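Local coordinates for putative hemin storage protein (PDB 6AU1) that cleaves deacetylated poly-beta-1,6-N-acetyl-D-glucosamine with the glycoside hydrolase domain held in this chain, an activity that can disrupt bacterial biofilms, at residues R139-I144 with M214-I219; L148-H153 with S221-D226; L130-P135 with R207-F212; D155-H160 with R227-A232. All coordinates share one frame; numbering follows the deposited sequence.

How the contacts relate
From the N terminus, the chain runs through a loop (130-135), helix 135-151 and strand 156-159 and, after two shorter helices, through helix 195-223 and strand 230-235; paired segments lie about 70 residues apart. These are two successive helix-strand units of a (beta/alpha)8 barrel, and the segments of the first meet those of the second in the same order along the chain. Contact 3 closes the first long loop, then contacts 1, 2 and 4; every pair crosses and none nests. Contacts 3, 1 and 2 follow helix 195-223 from its middle to its C-terminal end, and contact 4 joins the strands beneath. Ile141 on Phe212 ties contacts 1 and 3, Gln224 on Met229 contacts 2 and 4.

Contact 1: residues R139-I144 with M214-I219; sequences RVISEI and MHLRHI
The imidazole of His215 presents its edge to Ser142, whose OG lies only 3° out of the ring plane, while one face carries Ile219 CG1 near the rim, one turn further along the same helix. The ring also meets that of His138. This is the packing of two neighbouring outer helices of a (beta/alpha)8 barrel: the segments 139-144 and 214-219 run in the same general direction at -39°, their axes 9.8 Å apart at closest approach.

His215 reaches across because its CG stands anti to the backbone N (chi1 169°). From there NE2 donates to Ser142 OG over 2.9 Å. The same OG, turned back along its own helix beside the backbone N, is also hydrogen-bonded to the carbonyl O of His138, which can only accept. Two bonds of opposite sense therefore grip the hydroxyl, and the pairing places a hydrogen on NE2 of His215, without settling the charge of the ring.

Around this polar link the packing is apolar. Ile219 CD1 comes tip-on against Ser142 CB at 3.5 Å, which brings the isoleucine up beside the hydroxyl. On the barrel side Ile141 and Leu216 cross obliquely, CG2 of the former lying 4.0 Å from CD2 of the latter. That leucine methyl also covers the Ser142 backbone where the helices are nearest, with Leu216 CD2 3.9 Å from Ser142 CA.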
loop_
_atom_site.group_PDB
_atom_site.type_symbol
_atom_site.label_atom_id
_atom_site.label_comp_id
_atom_site.label_asym_id
_atom_site.label_seq_id
_atom_site.Cartn_x
_atom_site.Cartn_y
_atom_site.Cartn_z
ATOM N N ARG A 139 -14.553 13.512 1.951
ATOM C CA ARG A 139 -14.248 14.355 3.101
ATOM C C ARG A 139 -13.830 13.524 4.309
ATOM O O ARG A 139 -12.892 13.884 5.020
ATOM C CB ARG A 139 -15.448 15.228 3.479
ATOM C CG ARG A 139 -15.147 16.209 4.615
ATOM C CD ARG A 139 -16.382 17.020 4.989
ATOM N NE ARG A 139 -17.395 16.189 5.636
ATOM C CZ ARG A 139 -18.492 15.732 5.039
ATOM N NH1 ARG A 139 -18.738 16.034 3.769
ATOM N NH2 ARG A 139 -19.348 14.977 5.716
ATOM N N VAL A 140 -14.535 12.421 4.549
ATOM C CA VAL A 140 -14.245 11.601 5.722
ATOM C C VAL A 140 -12.835 11.009 5.616
ATOM O O VAL A 140 -12.070 11.063 6.583
ATOM C CB VAL A 140 -15.293 10.478 5.911
ATOM C CG1 VAL A 140 -14.782 9.416 6.890
ATOM C CG2 VAL A 140 -16.608 11.074 6.394
ATOM N N ILE A 141 -12.474 10.489 4.444
ATOM C CA ILE A 141 -11.119 9.969 4.253
ATOM C C ILE A 141 -10.095 11.086 4.454
ATOM O O ILE A 141 -9.065 10.903 5.104
ATOM C CB ILE A 141 -10.941 9.340 2.857
ATOM C CG1 ILE A 141 -11.841 8.106 2.726
ATOM C CG2 ILE A 141 -9.490 8.944 2.633
ATOM C CD1 ILE A 141 -11.976 7.606 1.274
ATOM N N SER A 142 -10.387 12.246 3.885
ATOM C CA SER A 142 -9.510 13.405 4.044
ATOM C C SER A 142 -9.278 13.745 5.515
ATOM O O SER A 142 -8.161 14.093 5.922
ATOM C CB SER A 142 -10.102 14.602 3.305
ATOM O OG SER A 142 -10.143 14.334 1.907
ATOM N N GLU A 143 -10.335 13.635 6.313
ATOM C CA GLU A 143 -10.247 13.996 7.722
ATOM C C GLU A 143 -9.487 12.943 8.521
ATOM O O GLU A 143 -8.793 13.266 9.491
ATOM C CB GLU A 143 -11.645 14.222 8.294
ATOM C CG GLU A 143 -12.243 15.561 7.821
ATOM C CD GLU A 143 -13.689 15.753 8.214
ATOM O OE1 GLU A 143 -14.278 14.825 8.799
ATOM O OE2 GLU A 143 -14.242 16.837 7.928
ATOM N N ILE A 144 -9.604 11.688 8.108
ATOM C CA ILE A 144 -8.829 10.629 8.748
ATOM C C ILE A 144 -7.331 10.866 8.516
ATOM O O ILE A 144 -6.524 10.732 9.443
ATOM C CB ILE A 144 -9.267 9.228 8.237
ATOM C CG1 ILE A 144 -10.695 8.933 8.720
ATOM C CG2 ILE A 144 -8.308 8.135 8.731
ATOM C CD1 ILE A 144 -11.319 7.692 8.070
ATOM N N MET A 214 -3.014 12.530 -4.224
ATOM C CA MET A 214 -2.259 13.790 -4.168
ATOM C C MET A 214 -2.966 14.796 -3.261
ATOM O O MET A 214 -2.315 15.608 -2.611
ATOM C CB MET A 214 -2.069 14.381 -5.560
ATOM C CG MET A 214 -1.186 13.542 -6.482
ATOM S SD MET A 214 0.503 13.354 -5.852
ATOM C CE MET A 214 0.426 11.689 -5.201
ATOM N N HIS A 215 -4.298 14.740 -3.230
ATOM C CA HIS A 215 -5.094 15.541 -2.295
ATOM C C HIS A 215 -4.760 15.160 -0.852
ATOM O O HIS A 215 -4.536 16.035 -0.012
ATOM C CB HIS A 215 -6.595 15.353 -2.580
ATOM C CG HIS A 215 -7.506 15.926 -1.531
ATOM N ND1 HIS A 215 -7.729 17.280 -1.390
ATOM C CD2 HIS A 215 -8.281 15.320 -0.596
ATOM C CE1 HIS A 215 -8.584 17.483 -0.402
ATOM N NE2 HIS A 215 -8.939 16.310 0.091
ATOM N N LEU A 216 -4.712 13.857 -0.579
ATOM C CA LEU A 216 -4.371 13.354 0.758
ATOM C C LEU A 216 -2.950 13.757 1.144
ATOM O O LEU A 216 -2.692 14.169 2.278
ATOM C CB LEU A 216 -4.523 11.832 0.820
ATOM C CG LEU A 216 -5.946 11.339 0.519
ATOM C CD1 LEU A 216 -5.986 9.824 0.447
ATOM C CD2 LEU A 216 -6.925 11.877 1.579
ATOM N N ARG A 217 -2.026 13.636 0.198
ATOM C CA ARG A 217 -0.664 14.116 0.430
ATOM C C ARG A 217 -0.638 15.579 0.858
ATOM O O ARG A 217 0.079 15.957 1.796
ATOM C CB ARG A 217 0.180 13.945 -0.832
ATOM C CG ARG A 217 1.587 14.502 -0.686
ATOM C CD ARG A 217 2.237 14.670 -2.037
ATOM N NE ARG A 217 3.686 14.609 -1.908
ATOM C CZ ARG A 217 4.530 14.667 -2.929
ATOM N NH1 ARG A 217 4.067 14.799 -4.165
ATOM N NH2 ARG A 217 5.837 14.588 -2.709
ATOM N N HIS A 218 -1.418 16.402 0.162
ATOM C CA HIS A 218 -1.433 17.841 0.417
ATOM C C HIS A 218 -1.939 18.119 1.835
ATOM O O HIS A 218 -1.414 18.982 2.543
ATOM C CB HIS A 218 -2.300 18.562 -0.622
ATOM C CG HIS A 218 -2.326 20.052 -0.463
ATOM N ND1 HIS A 218 -3.445 20.737 -0.042
ATOM C CD2 HIS A 218 -1.366 20.986 -0.658
ATOM C CE1 HIS A 218 -3.175 22.030 0.012
ATOM N NE2 HIS A 218 -1.919 22.206 -0.357
ATOM N N ILE A 219 -2.964 17.380 2.243
ATOM C CA ILE A 219 -3.498 17.521 3.594
ATOM C C ILE A 219 -2.450 17.198 4.658
ATOM O O ILE A 219 -2.237 17.972 5.599
ATOM C CB ILE A 219 -4.721 16.621 3.785
ATOM C CG1 ILE A 219 -5.907 17.219 3.036
ATOM C CG2 ILE A 219 -5.050 16.464 5.266
ATOM C CD1 ILE A 219 -7.051 16.281 2.901
#

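Contact 2: residues L148-H153 with S221-D226; sequences LAKAAH and SGYQND
At the C-terminal ends of two adjacent helices of the (beta/alpha)8 barrel, where the polypeptide leaves each helix for the next strand, a single glutamine amide joins the two exits. Helix 135-151 ends just before Ala152, and Asn225, with its positive phi, turns the chain after helix 195-223. Gln224 is bent at chi2 (-73°), and this fold in the side chain brings its amide up to the carbonyls at the end of helix 135-151. NE2 donates to Ala152 O at 2.8 Å, with the oxygen close to the amide plane and the approach in the plane of the carbonyl. It also makes a weak bond to Ala149 O at 2.9 Å, so one NH2 group serves two carbonyls. OE1 takes the backbone N of Phe154, which leaves both ends of the amide engaged and its rotation fixed. Beside it the helices touch closely, Ala149 CB lying 3.5 Å from Tyr223 CB. Farther out, Lys150 and Tyr223 run alongside each other, pointing the same way. The extended lysine chain lies against the ring from CG onward, with Lys150 CG 3.5 Å from Tyr223 CE1 and, near the tips, Lys150 CE 3.2 Å from Tyr223 OH.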
loop_
_atom_site.group_PDB
_atom_site.type_symbol
_atom_site.label_atom_id
_atom_site.label_comp_id
_atom_site.label_asym_id
_atom_site.label_seq_id
_atom_site.Cartn_x
_atom_site.Cartn_y
_atom_site.Cartn_z
ATOM N N LEU A 148 -4.442 11.652 11.302
ATOM C CA LEU A 148 -3.147 10.973 11.338
ATOM C C LEU A 148 -2.006 11.982 11.430
ATOM O O LEU A 148 -1.083 11.829 12.237
ATOM C CB LEU A 148 -2.957 10.096 10.095
ATOM C CG LEU A 148 -1.551 9.525 9.902
ATOM C CD1 LEU A 148 -1.215 8.524 11.003
ATOM C CD2 LEU A 148 -1.382 8.920 8.501
ATOM N N ALA A 149 -2.074 13.018 10.601
ATOM C CA ALA A 149 -1.008 14.019 10.556
ATOM C C ALA A 149 -0.905 14.785 11.876
ATOM O O ALA A 149 0.184 15.190 12.284
ATOM C CB ALA A 149 -1.230 14.972 9.396
ATOM N N LYS A 150 -2.044 14.971 12.538
ATOM C CA LYS A 150 -2.091 15.610 13.852
ATOM C C LYS A 150 -1.547 14.702 14.952
ATOM O O LYS A 150 -1.011 15.171 15.951
ATOM C CB LYS A 150 -3.532 15.997 14.201
ATOM C CG LYS A 150 -4.154 17.083 13.349
ATOM C CD LYS A 150 -5.645 17.192 13.674
ATOM C CE LYS A 150 -6.268 18.471 13.143
ATOM N NZ LYS A 150 -7.713 18.572 13.498
ATOM N N ALA A 151 -1.709 13.397 14.776
ATOM C CA ALA A 151 -1.470 12.443 15.862
ATOM C C ALA A 151 -0.025 11.976 15.956
ATOM O O ALA A 151 0.401 11.465 16.997
ATOM C CB ALA A 151 -2.388 11.221 15.698
ATOM N N ALA A 152 0.730 12.130 14.876
ATOM C CA ALA A 152 2.043 11.506 14.831
ATOM C C ALA A 152 2.999 12.257 13.924
ATOM O O ALA A 152 2.583 13.027 13.063
ATOM C CB ALA A 152 1.919 10.056 14.372
ATOM N N HIS A 153 4.283 12.007 14.133
ATOM C CA HIS A 153 5.340 12.573 13.314
ATOM C C HIS A 153 5.950 11.470 12.464
ATOM O O HIS A 153 6.366 10.438 12.988
ATOM C CB HIS A 153 6.404 13.221 14.199
ATOM C CG HIS A 153 7.537 13.831 13.438
ATOM N ND1 HIS A 153 8.764 13.217 13.310
ATOM C CD2 HIS A 153 7.628 15.000 12.760
ATOM C CE1 HIS A 153 9.563 13.981 12.586
ATOM N NE2 HIS A 153 8.898 15.067 12.240
ATOM N N SER A 221 0.910 16.945 4.333
ATOM C CA SER A 221 2.104 17.785 4.254
ATOM C C SER A 221 1.875 19.147 4.900
ATOM O O SER A 221 2.796 19.737 5.471
ATOM C CB SER A 221 2.540 17.964 2.801
ATOM O OG SER A 221 1.685 18.866 2.132
ATOM N N GLY A 222 0.647 19.648 4.803
ATOM C CA GLY A 222 0.295 20.904 5.433
ATOM C C GLY A 222 0.389 20.805 6.943
ATOM O O GLY A 222 0.807 21.749 7.614
ATOM N N TYR A 223 0.011 19.647 7.476
ATOM C CA TYR A 223 -0.027 19.434 8.919
ATOM C C TYR A 223 1.289 18.953 9.506
ATOM O O TYR A 223 1.574 19.190 10.678
ATOM C CB TYR A 223 -1.122 18.439 9.272
ATOM C CG TYR A 223 -2.364 19.103 9.769
ATOM C CD1 TYR A 223 -2.511 19.416 11.114
ATOM C CD2 TYR A 223 -3.386 19.438 8.898
ATOM C CE1 TYR A 223 -3.645 20.035 11.574
ATOM C CE2 TYR A 223 -4.520 20.062 9.350
ATOM C CZ TYR A 223 -4.652 20.353 10.687
ATOM O OH TYR A 223 -5.793 20.972 11.140
ATOM N N GLN A 224 2.087 18.268 8.699
ATOM C CA GLN A 224 3.417 17.867 9.133
ATOM C C GLN A 224 4.365 19.048 9.006
ATOM O O GLN A 224 5.532 18.958 9.389
ATOM C CB GLN A 224 3.924 16.675 8.320
ATOM C CG GLN A 224 3.200 15.374 8.624
ATOM C CD GLN A 224 3.590 14.792 9.966
ATOM O OE1 GLN A 224 4.734 14.374 10.171
ATOM N NE2 GLN A 224 2.643 14.771 10.897
ATOM N N ASN A 225 3.841 20.152 8.475
ATOM C CA ASN A 225 4.620 21.362 8.229
ATOM C C ASN A 225 5.871 21.005 7.444
ATOM O O ASN A 225 6.977 21.451 7.759
ATOM C CB ASN A 225 4.981 22.055 9.543
ATOM C CG ASN A 225 5.344 23.509 9.349
ATOM O OD1 ASN A 225 4.895 24.149 8.397
ATOM N ND2 ASN A 225 6.162 24.043 10.251
ATOM N N ASP A 226 5.675 20.178 6.423
ATOM C CA ASP A 226 6.772 19.531 5.727
ATOM C C ASP A 226 6.473 19.397 4.240
ATOM O O ASP A 226 5.754 18.489 3.820
ATOM C CB ASP A 226 7.037 18.154 6.346
ATOM C CG ASP A 226 8.123 17.382 5.623
ATOM O OD1 ASP A 226 9.068 18.018 5.111
ATOM O OD2 ASP A 226 8.029 16.134 5.572
#

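Contact 3: residues L130-P135 with R207-F212; sequences LSPFHP and RYLIDF
Aromatic stacking carries much of this contact. The rings of Phe133 and Tyr208 form an offset stack, with planes 15° apart and centroids separated by 4.1 Å. Phe133 CE1 sits over the centre of the tyrosine ring, whereas Tyr208 CE2 covers the phenylalanine nearer its rim. Tyr179 meets Phe133 edge-to-face, so two aromatic neighbours of different orientation contact the phenylalanine.

A hydrogen bond fixes the far end of the tyrosine. Its CG is anti to the backbone N (chi1 -170°), which sends the ring away from its helix and toward the loop, and Tyr208 OH donates to Pro132 O at 2.9 Å. The hydroxyl approaches from above the carbonyl plane, 41° out of it, so the bond does not lie along a lone pair.

Apolar contacts centre on the proline. Pro132 CB stands over one face of the Phe212 ring in a CH-pi contact, 4.3 Å from its centroid and close to the ring normal. Pro132 CG meets Leu209 CD2 at 4.0 Å, and the proline ring also lies against Tyr208 CE2.

Backbone turns give the loop its shape. Ser131 to His134 is a type I beta turn, overlapped by an ST turn in which Ser131 OG accepts from Phe133 N at 3.3 Å, and His134 ND1 then N-caps helix 135-151 through the N of Asp136. Here a beta-alpha loop of a (beta/alpha)8 barrel, at the C-terminal side of strand 89-94, is packed by its turn onto the helix of the following unit.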
loop_
_atom_site.group_PDB
_atom_site.type_symbol
_atom_site.label_atom_id
_atom_site.label_comp_id
_atom_site.label_asym_id
_atom_site.label_seq_id
_atom_site.Cartn_x
_atom_site.Cartn_y
_atom_site.Cartn_z
ATOM N N LEU A 130 -14.522 2.739 0.349
ATOM C CA LEU A 130 -15.385 3.904 0.198
ATOM C C LEU A 130 -15.236 4.437 -1.225
ATOM O O LEU A 130 -14.168 4.313 -1.834
ATOM C CB LEU A 130 -15.033 4.988 1.224
ATOM C CG LEU A 130 -15.377 4.632 2.673
ATOM C CD1 LEU A 130 -14.827 5.694 3.616
ATOM C CD2 LEU A 130 -16.892 4.510 2.812
ATOM N N SER A 131 -16.304 5.018 -1.764
ATOM C CA SER A 131 -16.241 5.641 -3.083
ATOM C C SER A 131 -15.589 7.016 -3.044
ATOM O O SER A 131 -16.133 7.945 -2.447
ATOM C CB SER A 131 -17.637 5.781 -3.683
ATOM O OG SER A 131 -17.556 6.437 -4.941
ATOM N N PRO A 132 -14.432 7.172 -3.704
ATOM C CA PRO A 132 -13.800 8.496 -3.692
ATOM C C PRO A 132 -14.544 9.492 -4.585
ATOM O O PRO A 132 -14.173 10.662 -4.626
ATOM C CB PRO A 132 -12.390 8.216 -4.225
ATOM C CG PRO A 132 -12.593 7.049 -5.154
ATOM C CD PRO A 132 -13.667 6.196 -4.503
ATOM N N PHE A 133 -15.582 9.029 -5.282
ATOM C CA PHE A 133 -16.444 9.915 -6.063
ATOM C C PHE A 133 -17.565 10.550 -5.228
ATOM O O PHE A 133 -18.199 11.511 -5.667
ATOM C CB PHE A 133 -17.052 9.143 -7.246
ATOM C CG PHE A 133 -16.023 8.575 -8.182
ATOM C CD1 PHE A 133 -15.489 9.357 -9.202
ATOM C CD2 PHE A 133 -15.577 7.272 -8.038
ATOM C CE1 PHE A 133 -14.531 8.845 -10.070
ATOM C CE2 PHE A 133 -14.622 6.751 -8.899
ATOM C CZ PHE A 133 -14.097 7.541 -9.913
ATOM N N HIS A 134 -17.815 10.012 -4.034
ATOM C CA HIS A 134 -18.854 10.552 -3.157
ATOM C C HIS A 134 -18.262 11.634 -2.254
ATOM O O HIS A 134 -17.275 11.394 -1.566
ATOM C CB HIS A 134 -19.476 9.444 -2.306
ATOM C CG HIS A 134 -20.783 9.830 -1.685
ATOM N ND1 HIS A 134 -20.878 10.723 -0.639
ATOM C CD2 HIS A 134 -22.051 9.448 -1.971
ATOM C CE1 HIS A 134 -22.148 10.875 -0.308
ATOM N NE2 HIS A 134 -22.881 10.114 -1.102
ATOM N N PRO A 135 -18.855 12.837 -2.272
ATOM C CA PRO A 135 -18.304 13.961 -1.505
ATOM C C PRO A 135 -18.189 13.696 -0.002
ATOM O O PRO A 135 -17.249 14.209 0.612
ATOM C CB PRO A 135 -19.295 15.101 -1.779
ATOM C CG PRO A 135 -20.519 14.442 -2.348
ATOM C CD PRO A 135 -20.028 13.233 -3.069
ATOM N N ARG A 207 -6.075 8.009 -13.176
ATOM C CA ARG A 207 -5.685 9.373 -12.831
ATOM C C ARG A 207 -6.524 9.921 -11.679
ATOM O O ARG A 207 -6.016 10.683 -10.846
ATOM C CB ARG A 207 -5.786 10.279 -14.056
ATOM C CG ARG A 207 -4.689 9.997 -15.061
ATOM C CD ARG A 207 -4.658 11.021 -16.183
ATOM N NE ARG A 207 -3.708 10.647 -17.229
ATOM C CZ ARG A 207 -4.056 10.136 -18.406
ATOM N NH1 ARG A 207 -5.338 9.948 -18.694
ATOM N NH2 ARG A 207 -3.125 9.822 -19.297
ATOM N N TYR A 208 -7.799 9.536 -11.620
ATOM C CA TYR A 208 -8.658 10.004 -10.535
ATOM C C TYR A 208 -8.141 9.526 -9.172
ATOM O O TYR A 208 -8.058 10.317 -8.218
ATOM C CB TYR A 208 -10.106 9.544 -10.736
ATOM C CG TYR A 208 -11.073 10.195 -9.772
ATOM C CD1 TYR A 208 -11.671 11.410 -10.074
ATOM C CD2 TYR A 208 -11.372 9.597 -8.546
ATOM C CE1 TYR A 208 -12.551 12.008 -9.201
ATOM C CE2 TYR A 208 -12.244 10.190 -7.663
ATOM C CZ TYR A 208 -12.831 11.396 -7.991
ATOM O OH TYR A 208 -13.711 12.000 -7.117
ATOM N N LEU A 209 -7.809 8.240 -9.072
ATOM C CA LEU A 209 -7.267 7.705 -7.815
ATOM C C LEU A 209 -5.942 8.365 -7.469
ATOM O O LEU A 209 -5.687 8.686 -6.302
ATOM C CB LEU A 209 -7.085 6.184 -7.889
ATOM C CG LEU A 209 -8.378 5.368 -7.941
ATOM C CD1 LEU A 209 -8.051 3.868 -8.096
ATOM C CD2 LEU A 209 -9.231 5.622 -6.689
ATOM N N ILE A 210 -5.089 8.574 -8.473
ATOM C CA ILE A 210 -3.816 9.240 -8.209
ATOM C C ILE A 210 -4.043 10.661 -7.689
ATOM O O ILE A 210 -3.417 11.077 -6.706
ATOM C CB ILE A 210 -2.929 9.284 -9.456
ATOM C CG1 ILE A 210 -2.451 7.867 -9.809
ATOM C CG2 ILE A 210 -1.743 10.222 -9.238
ATOM C CD1 ILE A 210 -1.747 7.755 -11.189
ATOM N N ASP A 211 -4.940 11.396 -8.344
ATOM C CA ASP A 211 -5.233 12.766 -7.937
ATOM C C ASP A 211 -5.771 12.786 -6.514
ATOM O O ASP A 211 -5.439 13.689 -5.734
ATOM C CB ASP A 211 -6.226 13.425 -8.897
ATOM C CG ASP A 211 -5.589 13.797 -10.218
ATOM O OD1 ASP A 211 -4.338 13.799 -10.292
ATOM O OD2 ASP A 211 -6.336 14.092 -11.178
ATOM N N PHE A 212 -6.587 11.790 -6.174
ATOM C CA PHE A 212 -7.123 11.694 -4.817
ATOM C C PHE A 212 -5.985 11.515 -3.823
ATOM O O PHE A 212 -5.962 12.182 -2.774
ATOM C CB PHE A 212 -8.126 10.541 -4.695
ATOM C CG PHE A 212 -8.744 10.418 -3.330
ATOM C CD1 PHE A 212 -9.356 11.510 -2.728
ATOM C CD2 PHE A 212 -8.710 9.210 -2.649
ATOM C CE1 PHE A 212 -9.932 11.392 -1.465
ATOM C CE2 PHE A 212 -9.282 9.078 -1.387
ATOM C CZ PHE A 212 -9.897 10.169 -0.795
#

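Contact 4: residues D155-H160 with R227-A232; sequences DGLLFH and RDMVVA
Leu157 and Val231 point from adjacent strands to the same face of the sheet, the one covered by helix 195-223, while Leu158 and Ala232 point to the other. On the helix side Leu157 CB lies 4.2 Å from Val231 CG1. The ring of Phe159 swings in obliquely with CE2 3.9 Å from Val231 CB, and both Thr213 and Tyr260 touch it. Met229, bent at chi2 and chi3, curls over the start of strand 156-159, where its SD sits 3.6 Å from Gly156 CA. On the opposite face Leu158, with CG anti to the backbone N, brings CD1 to 3.9 Å from Ala232 CB.

This alignment follows from parallel backbone pairing with the segment axes at 15°. Leu157 N donates to Val230 O at 2.9 Å. Ala232 N donates to Leu157 O nearly along the C=O axis at 2.8 Å, whereas Phe159 N reaches Ala232 O from above the carbonyl plane. A weak bond from Val230 N to Asp155 O begins the series. Strand 89-94 pairs with 156-159 on its other edge. Parallel strands 156-159 and 230-235, joined through helix 195-223, which packs over one face, form a beta-alpha-beta crossover, the repeating element of the (beta/alpha)8 barrel.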
loop_
_atom_site.group_PDB
_atom_site.type_symbol
_atom_site.label_atom_id
_atom_site.label_comp_id
_atom_site.label_asym_id
_atom_site.label_seq_id
_atom_site.Cartn_x
_atom_site.Cartn_y
_atom_site.Cartn_z
ATOM N N ASP A 155 7.768 10.534 8.164
ATOM C CA ASP A 155 8.570 11.082 7.074
ATOM C C ASP A 155 7.939 10.918 5.701
ATOM O O ASP A 155 8.322 11.599 4.747
ATOM C CB ASP A 155 9.942 10.422 7.081
ATOM C CG ASP A 155 10.639 10.575 8.408
ATOM O OD1 ASP A 155 11.003 11.727 8.735
ATOM O OD2 ASP A 155 10.804 9.561 9.129
ATOM N N GLY A 156 6.999 9.996 5.595
ATOM C CA GLY A 156 6.371 9.734 4.313
ATOM C C GLY A 156 5.046 9.031 4.460
ATOM O O GLY A 156 4.632 8.681 5.570
ATOM N N LEU A 157 4.384 8.822 3.328
ATOM C CA LEU A 157 3.145 8.048 3.284
ATOM C C LEU A 157 3.312 6.876 2.338
ATOM O O LEU A 157 3.877 7.033 1.250
ATOM C CB LEU A 157 1.968 8.901 2.799
ATOM C CG LEU A 157 1.418 10.026 3.660
ATOM C CD1 LEU A 157 0.491 10.870 2.794
ATOM C CD2 LEU A 157 0.672 9.454 4.879
ATOM N N LEU A 158 2.839 5.709 2.755
ATOM C CA LEU A 158 2.670 4.601 1.826
ATOM C C LEU A 158 1.180 4.399 1.615
ATOM O O LEU A 158 0.452 3.987 2.512
ATOM C CB LEU A 158 3.316 3.306 2.334
ATOM C CG LEU A 158 2.967 2.075 1.477
ATOM C CD1 LEU A 158 3.551 2.173 0.047
ATOM C CD2 LEU A 158 3.387 0.760 2.168
ATOM N N PHE A 159 0.724 4.700 0.410
ATOM C CA PHE A 159 -0.660 4.435 0.071
ATOM C C PHE A 159 -0.836 2.943 -0.229
ATOM O O PHE A 159 -0.175 2.390 -1.104
ATOM C CB PHE A 159 -1.076 5.295 -1.129
ATOM C CG PHE A 159 -1.031 6.782 -0.858
ATOM C CD1 PHE A 159 -1.960 7.377 -0.007
ATOM C CD2 PHE A 159 -0.082 7.583 -1.477
ATOM C CE1 PHE A 159 -1.925 8.753 0.237
ATOM C CE2 PHE A 159 -0.039 8.958 -1.244
ATOM C CZ PHE A 159 -0.964 9.541 -0.382
ATOM N N HIS A 160 -1.743 2.316 0.516
ATOM C CA HIS A 160 -2.006 0.870 0.508
ATOM C C HIS A 160 -2.487 0.332 -0.833
ATOM O O HIS A 160 -2.930 1.103 -1.685
ATOM C CB HIS A 160 -3.055 0.592 1.598
ATOM C CG HIS A 160 -3.284 -0.860 1.915
ATOM N ND1 HIS A 160 -2.296 -1.818 1.848
ATOM C CD2 HIS A 160 -4.398 -1.497 2.358
ATOM C CE1 HIS A 160 -2.792 -2.986 2.222
ATOM N NE2 HIS A 160 -4.069 -2.821 2.527
ATOM N N ARG A 227 7.027 20.307 3.446
ATOM C CA ARG A 227 6.893 20.237 1.996
ATOM C C ARG A 227 7.577 18.977 1.468
ATOM O O ARG A 227 7.245 18.479 0.388
ATOM C CB ARG A 227 7.485 21.486 1.338
ATOM N N ASP A 228 8.526 18.464 2.248
ATOM C CA ASP A 228 9.254 17.249 1.900
ATOM C C ASP A 228 8.559 15.986 2.419
ATOM O O ASP A 228 9.211 15.080 2.939
ATOM C CB ASP A 228 10.685 17.317 2.443
ATOM C CG ASP A 228 11.446 18.530 1.935
ATOM O OD1 ASP A 228 12.139 18.413 0.902
ATOM O OD2 ASP A 228 11.351 19.602 2.569
ATOM N N MET A 229 7.239 15.932 2.284
ATOM C CA MET A 229 6.493 14.711 2.587
ATOM C C MET A 229 6.615 13.736 1.415
ATOM O O MET A 229 5.992 13.923 0.373
ATOM C CB MET A 229 5.024 15.030 2.882
ATOM C CG MET A 229 4.131 13.815 3.156
ATOM S SD MET A 229 4.622 12.822 4.588
ATOM C CE MET A 229 4.815 14.077 5.839
ATOM N N VAL A 230 7.428 12.700 1.597
ATOM C CA VAL A 230 7.664 11.702 0.560
ATOM C C VAL A 230 6.461 10.784 0.442
ATOM O O VAL A 230 5.867 10.426 1.451
ATOM C CB VAL A 230 8.909 10.862 0.873
ATOM C CG1 VAL A 230 9.245 9.934 -0.286
ATOM C CG2 VAL A 230 10.085 11.769 1.201
ATOM N N VAL A 231 6.084 10.414 -0.777
ATOM C CA VAL A 231 4.984 9.462 -0.936
ATOM C C VAL A 231 5.342 8.260 -1.804
ATOM O O VAL A 231 6.047 8.371 -2.812
ATOM C CB VAL A 231 3.705 10.138 -1.526
ATOM C CG1 VAL A 231 3.170 11.202 -0.556
ATOM C CG2 VAL A 231 3.973 10.735 -2.914
ATOM N N ALA A 232 4.845 7.100 -1.388
ATOM C CA ALA A 232 4.955 5.871 -2.163
ATOM C C ALA A 232 3.572 5.262 -2.295
ATOM O O ALA A 232 2.681 5.565 -1.493
ATOM C CB ALA A 232 5.915 4.885 -1.497
#